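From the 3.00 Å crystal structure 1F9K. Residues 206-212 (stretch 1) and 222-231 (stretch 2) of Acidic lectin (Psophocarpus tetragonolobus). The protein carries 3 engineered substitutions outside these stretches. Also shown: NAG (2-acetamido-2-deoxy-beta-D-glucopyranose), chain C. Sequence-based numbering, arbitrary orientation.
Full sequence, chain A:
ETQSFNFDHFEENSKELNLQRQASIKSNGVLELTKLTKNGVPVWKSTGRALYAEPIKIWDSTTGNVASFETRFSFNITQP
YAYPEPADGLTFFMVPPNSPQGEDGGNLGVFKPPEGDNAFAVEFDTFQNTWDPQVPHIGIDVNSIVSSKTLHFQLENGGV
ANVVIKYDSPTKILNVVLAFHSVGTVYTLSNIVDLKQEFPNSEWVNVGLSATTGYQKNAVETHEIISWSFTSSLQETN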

# COMPACT_ATOMS: atom_id res chain seq x y z
N ASN A 206 -12.86 20.49 4.77
CA ASN A 206 -11.71 21.15 4.19
C ASN A 206 -10.54 20.20 4.28
O ASN A 206 -10.22 19.68 5.34
CB ASN A 206 -11.41 22.46 4.93
CG ASN A 206 -12.33 23.59 4.51
OD1 ASN A 206 -12.36 23.95 3.33
ND2 ASN A 206 -13.07 24.15 5.45
N VAL A 207 -9.94 19.94 3.13
CA VAL A 207 -8.80 19.05 3.02
C VAL A 207 -7.53 19.86 3.31
O VAL A 207 -7.47 21.05 2.99
CB VAL A 207 -8.74 18.46 1.61
CG1 VAL A 207 -7.52 17.59 1.45
CG2 VAL A 207 -9.99 17.65 1.34
N GLY A 208 -6.53 19.23 3.93
CA GLY A 208 -5.30 19.95 4.24
C GLY A 208 -4.11 19.16 4.74
O GLY A 208 -4.18 17.95 4.99
N LEU A 209 -3.00 19.87 4.88
CA LEU A 209 -1.73 19.35 5.36
C LEU A 209 -1.29 20.22 6.54
O LEU A 209 -1.36 21.44 6.49
CB LEU A 209 -0.69 19.45 4.25
CG LEU A 209 -0.91 18.46 3.11
CD1 LEU A 209 -0.00 18.79 1.94
CD2 LEU A 209 -0.61 17.05 3.61
N SER A 210 -0.83 19.58 7.62
CA SER A 210 -0.41 20.31 8.81
C SER A 210 0.87 19.73 9.42
O SER A 210 1.16 18.55 9.25
CB SER A 210 -1.54 20.30 9.84
OG SER A 210 -1.17 20.98 11.03
N ALA A 211 1.62 20.56 10.13
CA ALA A 211 2.86 20.13 10.80
C ALA A 211 3.24 21.07 11.95
O ALA A 211 2.87 22.25 11.97
CB ALA A 211 4.02 20.04 9.78
N THR A 212 3.98 20.54 12.92
CA THR A 212 4.39 21.30 14.09
C THR A 212 5.76 20.93 14.65
O THR A 212 6.18 19.79 14.58
CB THR A 212 3.40 21.10 15.23
OG1 THR A 212 3.31 19.70 15.55
CG2 THR A 212 2.04 21.60 14.84
N THR A 222 12.38 19.77 9.96
CA THR A 222 11.79 20.51 8.85
C THR A 222 10.59 19.75 8.30
O THR A 222 10.54 18.53 8.37
CB THR A 222 12.79 20.74 7.71
OG1 THR A 222 13.15 19.48 7.12
CG2 THR A 222 14.04 21.41 8.23
N HIS A 223 9.63 20.49 7.77
CA HIS A 223 8.43 19.87 7.19
C HIS A 223 8.13 20.50 5.83
O HIS A 223 7.43 21.52 5.75
CB HIS A 223 7.24 20.06 8.14
CG HIS A 223 7.47 19.48 9.49
ND1 HIS A 223 7.49 20.25 10.64
CD2 HIS A 223 7.73 18.21 9.89
CE1 HIS A 223 7.75 19.48 11.68
NE2 HIS A 223 7.90 18.24 11.25
N GLU A 224 8.68 19.89 4.79
CA GLU A 224 8.49 20.39 3.44
C GLU A 224 7.60 19.50 2.55
O GLU A 224 7.73 18.27 2.54
CB GLU A 224 9.85 20.59 2.77
CG GLU A 224 10.50 21.91 3.11
CD GLU A 224 11.94 21.97 2.65
OE1 GLU A 224 12.22 21.64 1.48
OE2 GLU A 224 12.80 22.36 3.45
N ILE A 225 6.70 20.14 1.81
CA ILE A 225 5.78 19.45 0.91
C ILE A 225 6.12 19.85 -0.52
O ILE A 225 5.92 20.99 -0.92
CB ILE A 225 4.32 19.83 1.21
CG1 ILE A 225 3.97 19.49 2.67
CG2 ILE A 225 3.39 19.14 0.22
CD1 ILE A 225 4.33 18.07 3.08
N ILE A 226 6.64 18.89 -1.28
CA ILE A 226 7.05 19.10 -2.67
C ILE A 226 5.93 19.16 -3.70
O ILE A 226 5.92 20.05 -4.57
CB ILE A 226 8.00 18.00 -3.11
CG1 ILE A 226 9.17 17.90 -2.13
CG2 ILE A 226 8.45 18.25 -4.54
CD1 ILE A 226 10.08 16.71 -2.34
N SER A 227 5.01 18.21 -3.62
CA SER A 227 3.89 18.13 -4.56
C SER A 227 2.67 17.56 -3.85
O SER A 227 2.80 16.84 -2.88
CB SER A 227 4.25 17.23 -5.73
OG SER A 227 4.73 15.99 -5.24
N TRP A 228 1.49 17.88 -4.36
CA TRP A 228 0.29 17.39 -3.73
C TRP A 228 -0.91 17.32 -4.65
O TRP A 228 -1.39 18.35 -5.11
CB TRP A 228 -0.07 18.27 -2.53
CG TRP A 228 -1.31 17.82 -1.82
CD1 TRP A 228 -1.76 16.52 -1.69
CD2 TRP A 228 -2.21 18.63 -1.07
NE1 TRP A 228 -2.89 16.49 -0.91
CE2 TRP A 228 -3.19 17.77 -0.51
CE3 TRP A 228 -2.29 20.00 -0.81
CZ2 TRP A 228 -4.24 18.24 0.29
CZ3 TRP A 228 -3.33 20.47 -0.01
CH2 TRP A 228 -4.29 19.59 0.52
N SER A 229 -1.40 16.11 -4.91
CA SER A 229 -2.58 15.94 -5.76
C SER A 229 -3.67 15.24 -4.95
O SER A 229 -3.39 14.52 -4.00
CB SER A 229 -2.23 15.11 -7.00
OG SER A 229 -2.00 13.75 -6.68
N PHE A 230 -4.92 15.46 -5.34
CA PHE A 230 -6.05 14.87 -4.64
C PHE A 230 -7.21 14.74 -5.62
O PHE A 230 -7.30 15.49 -6.59
CB PHE A 230 -6.44 15.77 -3.46
CG PHE A 230 -7.75 15.42 -2.82
CD1 PHE A 230 -8.96 15.80 -3.40
CD2 PHE A 230 -7.78 14.76 -1.60
CE1 PHE A 230 -10.17 15.52 -2.77
CE2 PHE A 230 -9.00 14.48 -0.96
CZ PHE A 230 -10.19 14.86 -1.55
N THR A 231 -8.09 13.79 -5.35
CA THR A 231 -9.24 13.56 -6.21
C THR A 231 -10.33 12.75 -5.52
O THR A 231 -10.08 11.65 -5.05
CB THR A 231 -8.80 12.85 -7.51
OG1 THR A 231 -9.91 12.12 -8.05
CG2 THR A 231 -7.64 11.92 -7.24
C1 NAG C . 15.04 18.28 2.68
C2 NAG C . 15.75 18.48 1.33
C3 NAG C . 17.15 19.02 1.58
C4 NAG C . 17.01 20.33 2.35
C5 NAG C . 16.22 20.12 3.65
C6 NAG C . 15.95 21.42 4.34
C7 NAG C . 15.46 17.26 -0.71
C8 NAG C . 15.57 15.93 -1.44
N2 NAG C . 15.81 17.25 0.57
O3 NAG C . 17.81 19.25 0.34
O4 NAG C . 18.30 20.83 2.65
O5 NAG C . 14.93 19.54 3.37
O6 NAG C . 14.99 22.16 3.61
O7 NAG C . 15.06 18.26 -1.31

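The two strands run nearly antiparallel, with 165° between their N-to-C directions, yet their axes approach no closer than 7.9 Å and no hydrogen bond joins them. That spacing is too wide for backbone pairing, so the contact, which buries 415 Å² summed over both sides, rests chiefly on side chains packed between the strands.

Along stretch 2, T222 is out of reach, and the first contact comes from H223, whose CA-to-CB bond points toward stretch 1. A211 CB lies 3.5 Å from H223 CG, over one face of the imidazole, and the CA atoms of A211 and H223 are 6.6 Å apart, the shortest of the register pairs. The carbonyl T212 O sits 3.3 Å from H223 CE1, obliquely to the ring. H223 ND1 is hydrogen-bonded elsewhere in the structure.

E224 makes no contact with stretch 1. Its OE2 is modelled 2.2 Å from O6 of NAG, too close to support an interpretation.

I225 turns toward stretch 1 again, and its CG2 meets L209 CD1 at 3.8 Å. I226 and S227 are both out of reach, so the simple alternation of the strand is interrupted here; I226, with phi/psi of -77/-47, departs from extended geometry.

W228 restores the contact and touches three residues. L209 CD1 lies 4.0 Å from the centroid of the W228 six-membered ring, 21° off the ring normal, which places the methyl over the face in a CH-pi arrangement. V207 CG1 instead approaches W228 CZ2 at 3.5 Å, at the ring edge and near its plane. The backbone of G208 contributes its CA, 3.9 Å from W228 CH2.

S229 is out of reach, and F230 closes the series: F230 CZ meets V207 CG2 at 4.0 Å, an oblique apolar contact.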